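Local structure of GDP-perosamine synthase (Caulobacter crescentus, 3BN1) at residues N153-E158 and L176-T181; C51-A56 and M197-D202; L70-I75 and A207-L212. The protein catalyses the pyridoxal phosphate-dependent transfer of an amino group from L-glutamate to GDP-4-keto-6-deoxy-D-mannose, giving GDP-perosamine for O-antigen synthesis. One frame throughout, in Å; residues are numbered along the deposited sequence.

Contact 1. Residues N153-E158 and L176-T181; sequences NLLVIE and LGDCAT
E158 and A180 lie side by side where strands 155-158 and 179-181 run parallel in the central mixed sheet of this enzyme. The backbone follows the parallel rule, with E158 bonding to the residues before and after its partner: its N reaches C179 O at 3.1 Å, and T181 N returns to E158 O at 2.8 Å. Before the regular pairing begins, D178 closes on V156 from two directions. V156 N donates to the anti lone pair of D178 OD2 at 2.7 Å, while D178 N donates to V156 O at 2.8 Å. With CG anti to the carbonyl carbon (chi1 -69°), the carboxylate group of D178 lies beside L155 and V156; the L155 and D178 side chains cross at about a right angle, L155 CD2 lying 3.4 Å from D178 CG. The sheet is that of the aspartate aminotransferase fold (fold type I), with helices on both faces. I157 CG1 meets C179 SG at 3.9 Å on the face packed against helix 62-72; V156 turns instead to helix 142-151. On the face shared by E158 and A180, the glutamate extends beyond CG to the loop ahead of the second strand. There E158 OE2 takes L176 N at 2.7 Å, from 39° above the carboxylate plane, and G177 N at 3.0 Å, from the same face but on the anti side. E158 OE1 is held by H134 NE2 and G174 N, while L176 CB and CD1 lie against the carboxylate.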
ATOM      1  N   ASN A 153      32.237   1.169  -0.755  1.00  9.77           N
ATOM      2  CA  ASN A 153      31.348   1.022  -1.886  1.00 11.53           C
ATOM      3  C   ASN A 153      29.994   0.524  -1.426  1.00 17.22           C
ATOM      4  O   ASN A 153      29.504  -0.451  -2.002  1.00 25.24           O
ATOM      5  CB  ASN A 153      31.899   0.016  -2.892  1.00  6.99           C
ATOM      6  CG  ASN A 153      32.171   0.616  -4.204  1.00 99.89           C
ATOM      7  OD1 ASN A 153      31.246   0.859  -4.982  1.00 99.89           O
ATOM      8  ND2 ASN A 153      33.453   0.859  -4.482  1.00 99.89           N
ATOM      9  N   LEU A 154      29.355   1.205  -0.472  1.00  9.20           N
ATOM     10  CA  LEU A 154      27.997   0.845  -0.043  1.00  8.57           C
ATOM     11  C   LEU A 154      27.064   1.935  -0.519  1.00 13.76           C
ATOM     12  O   LEU A 154      27.435   3.116  -0.662  1.00  9.62           O
ATOM     13  CB  LEU A 154      27.872   0.876   1.501  1.00  7.89           C
ATOM     14  CG  LEU A 154      28.958  -0.074   2.031  1.00  3.79           C
ATOM     15  CD1 LEU A 154      29.101   0.104   3.459  1.00  7.77           C
ATOM     16  CD2 LEU A 154      28.615  -1.534   1.699  1.00 10.44           C
ATOM     17  N   LEU A 155      25.808   1.550  -0.589  1.00 13.11           N
ATOM     18  CA  LEU A 155      24.717   2.463  -0.879  1.00  6.84           C
ATOM     19  C   LEU A 155      24.263   3.074   0.459  1.00 13.32           C
ATOM     20  O   LEU A 155      24.444   2.494   1.538  1.00 12.91           O
ATOM     21  CB  LEU A 155      23.538   1.676  -1.435  1.00  6.23           C
ATOM     22  CG  LEU A 155      23.867   1.092  -2.826  1.00  7.72           C
ATOM     23  CD1 LEU A 155      22.790   0.066  -3.213  1.00 12.24           C
ATOM     24  CD2 LEU A 155      23.867   2.300  -3.772  1.00 14.68           C
ATOM     25  N   VAL A 156      23.636   4.240   0.368  1.00 14.44           N
ATOM     26  CA  VAL A 156      23.111   4.878   1.558  1.00 16.34           C
ATOM     27  C   VAL A 156      21.663   5.195   1.216  1.00 53.89           C
ATOM     28  O   VAL A 156      21.353   5.724   0.154  1.00  8.31           O
ATOM     29  CB  VAL A 156      23.900   6.183   1.941  1.00 28.00           C
ATOM     30  CG1 VAL A 156      23.262   6.911   3.151  1.00 17.69           C
ATOM     31  CG2 VAL A 156      25.349   5.853   2.268  1.00 10.25           C
ATOM     32  N   ILE A 157      20.755   4.858   2.121  1.00 13.30           N
ATOM     33  CA  ILE A 157      19.394   5.221   1.857  1.00 12.47           C
ATOM     34  C   ILE A 157      18.902   5.947   3.092  1.00 18.39           C
ATOM     35  O   ILE A 157      18.939   5.411   4.211  1.00  8.81           O
ATOM     36  CB  ILE A 157      18.500   3.995   1.625  1.00 19.59           C
ATOM     37  CG1 ILE A 157      17.030   4.430   1.673  1.00 11.74           C
ATOM     38  CG2 ILE A 157      18.883   2.845   2.611  1.00 12.15           C
ATOM     39  CD1 ILE A 157      16.024   3.300   1.633  1.00 12.12           C
ATOM     40  N   GLU A 158      18.481   7.189   2.916  1.00 10.79           N
ATOM     41  CA  GLU A 158      18.001   7.922   4.097  1.00  2.31           C
ATOM     42  C   GLU A 158      16.538   7.554   4.411  1.00  1.69           C
ATOM     43  O   GLU A 158      15.606   7.670   3.560  1.00  5.61           O
ATOM     44  CB  GLU A 158      17.971   9.414   3.827  1.00 10.73           C
ATOM     45  CG  GLU A 158      19.264  10.124   3.300  1.00 14.02           C
ATOM     46  CD  GLU A 158      18.880  11.556   2.759  1.00 14.49           C
ATOM     47  OE1 GLU A 158      18.290  12.345   3.557  1.00  9.81           O
ATOM     48  OE2 GLU A 158      19.089  11.842   1.538  1.00 19.86           O
ATOM     49  N   LEU A 176      20.657  13.506   0.065  1.00 11.34           N
ATOM     50  CA  LEU A 176      21.953  13.065   0.589  1.00 11.48           C
ATOM     51  C   LEU A 176      22.440  11.665   0.245  1.00 17.52           C
ATOM     52  O   LEU A 176      23.621  11.492  -0.018  1.00 18.02           O
ATOM     53  CB  LEU A 176      22.015  13.227   2.123  1.00 15.31           C
ATOM     54  CG  LEU A 176      21.692  14.635   2.576  1.00 16.86           C
ATOM     55  CD1 LEU A 176      20.889  14.578   3.846  1.00 28.79           C
ATOM     56  CD2 LEU A 176      22.976  15.493   2.721  1.00 20.33           C
ATOM     57  N   GLY A 177      21.587  10.650   0.325  1.00 14.38           N
ATOM     58  CA  GLY A 177      22.088   9.298  -0.006  1.00 13.35           C
ATOM     59  C   GLY A 177      21.868   8.949  -1.502  1.00 50.23           C
ATOM     60  O   GLY A 177      21.695   9.802  -2.376  1.00 14.12           O
ATOM     61  N   ASP A 178      21.876   7.663  -1.820  1.00 10.45           N
ATOM     62  CA  ASP A 178      21.569   7.226  -3.155  1.00  7.70           C
ATOM     63  C   ASP A 178      20.093   7.468  -3.402  1.00  1.83           C
ATOM     64  O   ASP A 178      19.653   7.808  -4.527  1.00 15.20           O
ATOM     65  CB  ASP A 178      21.998   5.774  -3.213  1.00  7.65           C
ATOM     66  CG  ASP A 178      23.532   5.675  -3.151  1.00 12.01           C
ATOM     67  OD1 ASP A 178      24.193   5.988  -4.189  1.00 14.80           O
ATOM     68  OD2 ASP A 178      24.081   5.301  -2.081  1.00 23.89           O
ATOM     69  N   CYS A 179      19.304   7.315  -2.337  1.00 10.35           N
ATOM     70  CA  CYS A 179      17.881   7.623  -2.471  1.00  9.59           C
ATOM     71  C   CYS A 179      17.420   7.863  -1.052  1.00  9.27           C
ATOM     72  O   CYS A 179      18.226   7.843  -0.102  1.00  9.57           O
ATOM     73  CB  CYS A 179      17.063   6.499  -3.121  1.00 14.62           C
ATOM     74  SG  CYS A 179      17.284   4.910  -2.239  1.00 12.84           S
ATOM     75  N   ALA A 180      16.159   8.221  -0.889  1.00  9.06           N
ATOM     76  CA  ALA A 180      15.703   8.470   0.494  1.00  5.59           C
ATOM     77  C   ALA A 180      14.211   8.274   0.444  1.00 12.69           C
ATOM     78  O   ALA A 180      13.610   8.377  -0.639  1.00  7.35           O
ATOM     79  CB  ALA A 180      15.947   9.923   0.877  1.00 12.51           C
ATOM     80  N   THR A 181      13.611   8.114   1.630  1.00 14.05           N
ATOM     81  CA  THR A 181      12.157   7.958   1.701  1.00 14.77           C
ATOM     82  C   THR A 181      11.554   8.896   2.758  1.00  5.51           C
ATOM     83  O   THR A 181      12.218   9.378   3.703  1.00 10.81           O
ATOM     84  CB  THR A 181      11.756   6.506   1.975  1.00 10.21           C
ATOM     85  OG1 THR A 181      12.216   6.212   3.281  1.00 11.43           O
ATOM     86  CG2 THR A 181      12.513   5.550   1.041  1.00  3.30           C
TER

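Contact 2. Residues C51-A56 and M197-D202; sequences CGVKHA and MITTND
The H55 ring is met at its edge by T200 O and N201 O, both near its plane, the former 3.3 Å from H55 CD2, and K54 CB lies over one face, offset toward the rim. The ring's NE2 finds its hydrogen bond in D203. These residues stand where strand 55-59, an outermost strand within the chain, joins strand 196-200, the one antiparallel member of the fold type I sheet. H55 and T200 form a hydrogen-bonded antiparallel pair, with H55 N to T200 O at 2.9 Å and T200 N to H55 O at 3.1 Å. A56 and T199 make the next, non-hydrogen-bonded pair, and here A56 CB rests on M197 SD at 3.8 Å.

The other flat group, the N201 amide, extends the junction past the last bridge. Its OD1 accepts K54 N at 2.7 Å, the donor tilted 26° from the carbonyl plane, and it also lies close to V53 CB. The lysine bends at chi3 and chi4 to bring NZ back to N201 O at 2.9 Å, nearly in line with that carbonyl; the same ammonium forms a salt bridge with D203, at the start of helix 203-213. V53 crosses both N201 and T199 at about a right angle, CG2 against T199 CB. A water links the G52 carbonyl to the N201 amide, donating to G52 O at 2.6 Å and accepting from N201 ND2 at 3.1 Å.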
ATOM      1  N   CYS A  51      13.048  19.203  -2.455  1.00  9.35           N
ATOM      2  CA  CYS A  51      14.241  18.503  -2.008  1.00  1.29           C
ATOM      3  C   CYS A  51      15.498  18.760  -2.829  1.00 18.14           C
ATOM      4  O   CYS A  51      16.594  18.309  -2.459  1.00 11.50           O
ATOM      5  CB  CYS A  51      14.009  16.988  -2.012  1.00 11.31           C
ATOM      6  SG  CYS A  51      12.794  16.621  -0.696  1.00 14.31           S
ATOM      7  N   GLY A  52      15.334  19.415  -3.966  1.00 22.14           N
ATOM      8  CA  GLY A  52      16.485  19.707  -4.803  1.00  9.85           C
ATOM      9  C   GLY A  52      17.024  18.461  -5.511  1.00 15.94           C
ATOM     10  O   GLY A  52      18.209  18.375  -5.829  1.00 14.73           O
ATOM     11  N   VAL A  53      16.158  17.541  -5.905  1.00 16.37           N
ATOM     12  CA  VAL A  53      16.698  16.356  -6.583  1.00 11.71           C
ATOM     13  C   VAL A  53      15.961  16.208  -7.887  1.00  8.92           C
ATOM     14  O   VAL A  53      14.956  16.892  -8.105  1.00 12.00           O
ATOM     15  CB  VAL A  53      16.426  15.063  -5.777  1.00 18.40           C
ATOM     16  CG1 VAL A  53      17.161  15.032  -4.476  1.00 15.31           C
ATOM     17  CG2 VAL A  53      14.942  14.874  -5.574  1.00  5.96           C
ATOM     18  N   LYS A  54      16.428  15.298  -8.739  1.00 14.85           N
ATOM     19  CA  LYS A  54      15.754  15.086 -10.010  1.00 11.12           C
ATOM     20  C   LYS A  54      14.449  14.327  -9.947  1.00  8.77           C
ATOM     21  O   LYS A  54      13.473  14.696 -10.627  1.00 42.41           O
ATOM     22  CB  LYS A  54      16.693  14.524 -11.078  1.00  3.29           C
ATOM     23  CG  LYS A  54      18.082  15.215 -11.006  1.00 11.32           C
ATOM     24  CD  LYS A  54      19.102  14.793 -12.002  1.00 10.71           C
ATOM     25  CE  LYS A  54      18.566  13.881 -13.089  1.00 39.88           C
ATOM     26  NZ  LYS A  54      19.520  12.738 -13.282  1.00 32.23           N
ATOM     27  N   HIS A  55      14.402  13.281  -9.130  1.00 13.33           N
ATOM     28  CA  HIS A  55      13.186  12.485  -9.144  1.00 14.20           C
ATOM     29  C   HIS A  55      12.509  12.324  -7.826  1.00 12.26           C
ATOM     30  O   HIS A  55      13.163  12.223  -6.792  1.00 11.36           O
ATOM     31  CB  HIS A  55      13.526  11.088  -9.617  1.00  7.33           C
ATOM     32  CG  HIS A  55      14.449  11.056 -10.794  1.00 28.80           C
ATOM     33  ND1 HIS A  55      14.005  11.251 -12.085  1.00 23.27           N
ATOM     34  CD2 HIS A  55      15.780  10.811 -10.879  1.00 16.03           C
ATOM     35  CE1 HIS A  55      15.039  11.186 -12.913  1.00 14.65           C
ATOM     36  NE2 HIS A  55      16.117  10.884 -12.210  1.00 19.13           N
ATOM     37  N   ALA A  56      11.202  12.176  -7.901  1.00 14.46           N
ATOM     38  CA  ALA A  56      10.441  11.843  -6.693  1.00 10.70           C
ATOM     39  C   ALA A  56       9.332  10.881  -7.142  1.00  8.25           C
ATOM     40  O   ALA A  56       8.620  11.117  -8.141  1.00 17.46           O
ATOM     41  CB  ALA A  56       9.908  13.041  -6.014  1.00  9.92           C
ATOM     42  N   MET A 197       7.031   8.853  -0.205  1.00  9.05           N
ATOM     43  CA  MET A 197       7.671   9.287  -1.417  1.00  6.20           C
ATOM     44  C   MET A 197       9.115   8.790  -1.384  1.00 32.01           C
ATOM     45  O   MET A 197       9.732   8.678  -0.314  1.00  9.60           O
ATOM     46  CB  MET A 197       7.677  10.822  -1.404  1.00  9.82           C
ATOM     47  CG  MET A 197       8.377  11.472  -2.630  1.00  8.34           C
ATOM     48  SD  MET A 197       7.086  11.608  -3.935  1.00 11.70           S
ATOM     49  CE  MET A 197       5.955  12.830  -3.402  1.00  6.65           C
ATOM     50  N   ILE A 198       9.664   8.511  -2.563  1.00  7.24           N
ATOM     51  CA  ILE A 198      11.111   8.212  -2.667  1.00 22.66           C
ATOM     52  C   ILE A 198      11.760   9.333  -3.484  1.00 19.61           C
ATOM     53  O   ILE A 198      11.215   9.715  -4.540  1.00 14.37           O
ATOM     54  CB  ILE A 198      11.431   6.881  -3.430  1.00 10.42           C
ATOM     55  CG1 ILE A 198      10.599   5.735  -2.846  1.00 11.97           C
ATOM     56  CG2 ILE A 198      12.963   6.572  -3.455  1.00 11.00           C
ATOM     57  CD1 ILE A 198      10.637   4.502  -3.714  1.00 11.25           C
ATOM     58  N   THR A 199      12.948   9.787  -3.060  1.00  9.08           N
ATOM     59  CA  THR A 199      13.684  10.795  -3.801  1.00 17.33           C
ATOM     60  C   THR A 199      15.046  10.234  -4.217  1.00  6.54           C
ATOM     61  O   THR A 199      15.606   9.363  -3.553  1.00  9.55           O
ATOM     62  CB  THR A 199      13.854  12.109  -3.026  1.00  8.11           C
ATOM     63  OG1 THR A 199      14.507  11.835  -1.796  1.00 12.47           O
ATOM     64  CG2 THR A 199      12.524  12.801  -2.764  1.00  9.35           C
ATOM     65  N   THR A 200      15.457  10.622  -5.417  1.00 10.15           N
ATOM     66  CA  THR A 200      16.701  10.182  -5.964  1.00  6.98           C
ATOM     67  C   THR A 200      17.176  11.007  -7.136  1.00 15.50           C
ATOM     68  O   THR A 200      16.400  11.671  -7.806  1.00  6.31           O
ATOM     69  CB  THR A 200      16.695   8.696  -6.359  1.00 16.58           C
ATOM     70  OG1 THR A 200      18.047   8.281  -6.602  1.00  9.81           O
ATOM     71  CG2 THR A 200      15.872   8.450  -7.669  1.00  8.96           C
ATOM     72  N   ASN A 201      18.488  11.012  -7.346  1.00 13.40           N
ATOM     73  CA  ASN A 201      18.986  11.729  -8.512  1.00 26.61           C
ATOM     74  C   ASN A 201      19.284  10.773  -9.659  1.00 17.01           C
ATOM     75  O   ASN A 201      19.312  11.211 -10.786  1.00 13.39           O
ATOM     76  CB  ASN A 201      20.202  12.605  -8.190  1.00 13.85           C
ATOM     77  CG  ASN A 201      19.801  13.931  -7.495  1.00 10.01           C
ATOM     78  OD1 ASN A 201      18.968  14.689  -7.997  1.00 15.71           O
ATOM     79  ND2 ASN A 201      20.350  14.166  -6.311  1.00 15.80           N
ATOM     80  N   ASP A 202      19.450   9.474  -9.380  1.00 12.92           N
ATOM     81  CA  ASP A 202      19.807   8.469 -10.377  1.00 20.54           C
ATOM     82  C   ASP A 202      18.659   8.063 -11.260  1.00 19.34           C
ATOM     83  O   ASP A 202      17.651   7.553 -10.781  1.00 22.11           O
ATOM     84  CB  ASP A 202      20.367   7.236  -9.729  1.00 28.36           C
ATOM     85  CG  ASP A 202      20.777   6.199 -10.756  1.00 14.93           C
ATOM     86  OD1 ASP A 202      21.838   6.406 -11.368  1.00 55.80           O
ATOM     87  OD2 ASP A 202      20.023   5.221 -10.959  1.00 56.75           O
TER
HETATM   88  O   HOH W   1      20.348  17.047  -5.100  1.00 24.23           O

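Contact 3. Residues L70-I75 and A207-L212; sequences LVAMGI and AKMRLL
A72 and M209 bring the C-terminal end of helix 62-72 against helix 203-213, two helices that pack together beside the central sheet of the fold type I core. The apolar contacts dominate. A72 CB presses on M209 CG at 3.4 Å, closer than carbons usually pack, with the methionine CG placed anti to the carbonyl carbon (chi1 -78°) and its chain extended from there toward the sheet. One turn further on, L212 CD1 lies 3.8 Å from V71 CG1 and equally near A72 N, so that a single methyl touches both residues; I227 and L68 also pack on this leucine.

Polar contact is slight, and no hydrogen bond joins the two helices. K208, bent at chi2 and chi3, brings its CE to 3.6 Å from A72 O, with NZ a little further off. An ammonium beside the carbonyl end of a helix is probably favourable electrostatically.

Backbone bonding ends the first helix just beyond the contact. G74, at positive phi, completes a Schellman motif in which I75 N reaches L70 O at 2.9 Å and G74 N reaches V71 O at 2.7 Å.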
ATOM      1  N   LEU A  70      14.551  -0.256  -1.527  1.00 14.39           N
ATOM      2  CA  LEU A  70      15.565  -1.295  -1.291  1.00  6.91           C
ATOM      3  C   LEU A  70      15.535  -2.295  -2.445  1.00 10.22           C
ATOM      4  O   LEU A  70      16.557  -2.753  -2.960  1.00 12.10           O
ATOM      5  CB  LEU A  70      15.217  -2.070  -0.040  1.00 14.13           C
ATOM      6  CG  LEU A  70      15.448  -1.222   1.201  1.00 10.29           C
ATOM      7  CD1 LEU A  70      14.841  -1.841   2.469  1.00  7.71           C
ATOM      8  CD2 LEU A  70      16.940  -0.792   1.413  1.00 15.44           C
ATOM      9  N   VAL A  71      14.322  -2.694  -2.808  1.00 11.11           N
ATOM     10  CA  VAL A  71      14.224  -3.684  -3.877  1.00  5.37           C
ATOM     11  C   VAL A  71      14.853  -3.089  -5.149  1.00 11.52           C
ATOM     12  O   VAL A  71      15.698  -3.736  -5.790  1.00 18.68           O
ATOM     13  CB  VAL A  71      12.788  -4.141  -4.100  1.00  4.30           C
ATOM     14  CG1 VAL A  71      12.729  -5.037  -5.358  1.00  6.78           C
ATOM     15  CG2 VAL A  71      12.256  -4.954  -2.844  1.00  7.88           C
ATOM     16  N   ALA A  72      14.517  -1.837  -5.471  1.00 11.76           N
ATOM     17  CA  ALA A  72      15.091  -1.118  -6.632  1.00  9.64           C
ATOM     18  C   ALA A  72      16.609  -1.059  -6.592  1.00  5.83           C
ATOM     19  O   ALA A  72      17.263  -1.291  -7.595  1.00 12.85           O
ATOM     20  CB  ALA A  72      14.565   0.297  -6.707  1.00  8.99           C
ATOM     21  N   MET A  73      17.189  -0.834  -5.423  1.00  8.88           N
ATOM     22  CA  MET A  73      18.646  -0.844  -5.306  1.00 11.57           C
ATOM     23  C   MET A  73      19.176  -2.276  -5.328  1.00 12.74           C
ATOM     24  O   MET A  73      20.369  -2.517  -5.193  1.00 19.82           O
ATOM     25  CB  MET A  73      19.075  -0.230  -4.007  1.00  7.91           C
ATOM     26  CG  MET A  73      18.529   1.154  -3.843  1.00 22.70           C
ATOM     27  SD  MET A  73      19.450   1.949  -2.536  1.00 30.94           S
ATOM     28  CE  MET A  73      18.659   1.278  -1.189  1.00  7.18           C
ATOM     29  N   GLY A  74      18.295  -3.245  -5.483  1.00 13.10           N
ATOM     30  CA  GLY A  74      18.778  -4.610  -5.559  1.00 16.29           C
ATOM     31  C   GLY A  74      19.073  -5.307  -4.231  1.00 29.71           C
ATOM     32  O   GLY A  74      19.738  -6.331  -4.280  1.00 11.84           O
ATOM     33  N   ILE A  75      18.546  -4.854  -3.085  1.00 12.01           N
ATOM     34  CA  ILE A  75      18.781  -5.568  -1.793  1.00 15.37           C
ATOM     35  C   ILE A  75      17.942  -6.841  -1.735  1.00 24.62           C
ATOM     36  O   ILE A  75      16.793  -6.859  -2.116  1.00 12.52           O
ATOM     37  CB  ILE A  75      18.430  -4.704  -0.568  1.00 12.66           C
ATOM     38  CG1 ILE A  75      19.055  -3.313  -0.714  1.00 16.73           C
ATOM     39  CG2 ILE A  75      18.497  -5.471   0.842  1.00  5.00           C
ATOM     40  CD1 ILE A  75      20.560  -3.268  -0.604  1.00 17.00           C
ATOM     41  N   ALA A 207      13.703   4.849 -12.546  1.00 12.72           N
ATOM     42  CA  ALA A 207      12.868   4.113 -13.519  1.00  9.63           C
ATOM     43  C   ALA A 207      12.480   2.747 -12.947  1.00 14.95           C
ATOM     44  O   ALA A 207      11.328   2.304 -13.024  1.00 14.30           O
ATOM     45  CB  ALA A 207      13.656   3.901 -14.798  1.00  9.82           C
ATOM     46  N   LYS A 208      13.464   2.092 -12.350  1.00  5.17           N
ATOM     47  CA  LYS A 208      13.228   0.760 -11.801  1.00 11.21           C
ATOM     48  C   LYS A 208      12.173   0.862 -10.686  1.00 17.10           C
ATOM     49  O   LYS A 208      11.355  -0.027 -10.507  1.00 12.99           O
ATOM     50  CB  LYS A 208      14.532   0.274 -11.171  1.00  6.81           C
ATOM     51  CG  LYS A 208      15.101  -1.016 -11.704  1.00 39.55           C
ATOM     52  CD  LYS A 208      16.655  -0.956 -11.744  1.00 99.89           C
ATOM     53  CE  LYS A 208      17.268   0.151 -10.853  1.00 99.89           C
ATOM     54  NZ  LYS A 208      18.771   0.316 -10.874  1.00 37.26           N
ATOM     55  N   MET A 209      12.248   1.940  -9.908  1.00  8.93           N
ATOM     56  CA  MET A 209      11.328   2.226  -8.824  1.00 22.59           C
ATOM     57  C   MET A 209       9.948   2.444  -9.437  1.00 18.45           C
ATOM     58  O   MET A 209       8.971   1.891  -8.910  1.00 10.62           O
ATOM     59  CB  MET A 209      11.787   3.459  -8.046  1.00 17.70           C
ATOM     60  CG  MET A 209      12.943   3.212  -7.051  1.00 10.51           C
ATOM     61  SD  MET A 209      13.655   4.812  -6.508  1.00 16.22           S
ATOM     62  CE  MET A 209      15.008   4.300  -5.375  1.00  5.37           C
ATOM     63  N   ARG A 210       9.841   3.209 -10.537  1.00 12.02           N
ATOM     64  CA  ARG A 210       8.515   3.366 -11.117  1.00 13.54           C
ATOM     65  C   ARG A 210       8.012   2.029 -11.701  1.00 11.93           C
ATOM     66  O   ARG A 210       6.815   1.705 -11.605  1.00 12.25           O
ATOM     67  CB  ARG A 210       8.442   4.505 -12.144  1.00 18.02           C
ATOM     68  CG  ARG A 210       9.308   5.710 -11.798  1.00 18.77           C
ATOM     69  CD  ARG A 210       8.700   7.015 -12.354  1.00 20.10           C
ATOM     70  NE  ARG A 210       9.314   8.256 -11.843  1.00 24.23           N
ATOM     71  CZ  ARG A 210       8.755   9.055 -10.930  1.00 57.57           C
ATOM     72  NH1 ARG A 210       9.418  10.132 -10.551  1.00 31.52           N
ATOM     73  NH2 ARG A 210       7.532   8.825 -10.424  1.00 14.25           N
ATOM     74  N   LEU A 211       8.938   1.242 -12.250  1.00 11.06           N
ATOM     75  CA  LEU A 211       8.595  -0.080 -12.780  1.00 15.25           C
ATOM     76  C   LEU A 211       7.944  -0.973 -11.697  1.00 12.18           C
ATOM     77  O   LEU A 211       6.857  -1.561 -11.894  1.00 10.91           O
ATOM     78  CB  LEU A 211       9.851  -0.775 -13.316  1.00  6.79           C
ATOM     79  CG  LEU A 211       9.472  -2.122 -13.986  1.00  8.65           C
ATOM     80  CD1 LEU A 211       8.506  -2.030 -15.157  1.00  6.52           C
ATOM     81  CD2 LEU A 211      10.780  -2.747 -14.426  1.00 14.41           C
ATOM     82  N   LEU A 212       8.633  -1.090 -10.567  1.00  8.68           N
ATOM     83  CA  LEU A 212       8.124  -1.922  -9.433  1.00  2.35           C
ATOM     84  C   LEU A 212       6.872  -1.385  -8.779  1.00  8.14           C
ATOM     85  O   LEU A 212       5.986  -2.133  -8.392  1.00  7.30           O
ATOM     86  CB  LEU A 212       9.185  -2.013  -8.345  1.00  3.05           C
ATOM     87  CG  LEU A 212      10.438  -2.814  -8.745  1.00 12.23           C
ATOM     88  CD1 LEU A 212      11.630  -2.429  -7.833  1.00 15.67           C
ATOM     89  CD2 LEU A 212      10.144  -4.361  -8.641  1.00  7.97           C
TER

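Overall arrangement
The three contacts show how a sheet and the helices packed on it gather distant parts of a chain. Their centres lie about 11 Å (contacts 1 and 2), about 13 Å (1 and 3) and about 14 Å (2 and 3) apart. Contacts 1 and 2 share the sheet, joined where strand 179-183 adjoins strand 196-200; contact 3 pairs the helices that follow the two strands of contact 2. Along the chain, contacts 2 and 3 alternate, and contact 1 is nested within both. M73 and M209 of contact 3 reach C179 of contact 1, while R210 bonds to A56 O of contact 2. Together they unite segments from residue 51 to residue 212; the T181 side chain of contact 1 lies about 12 Å from the bound 2-oxoglutarate.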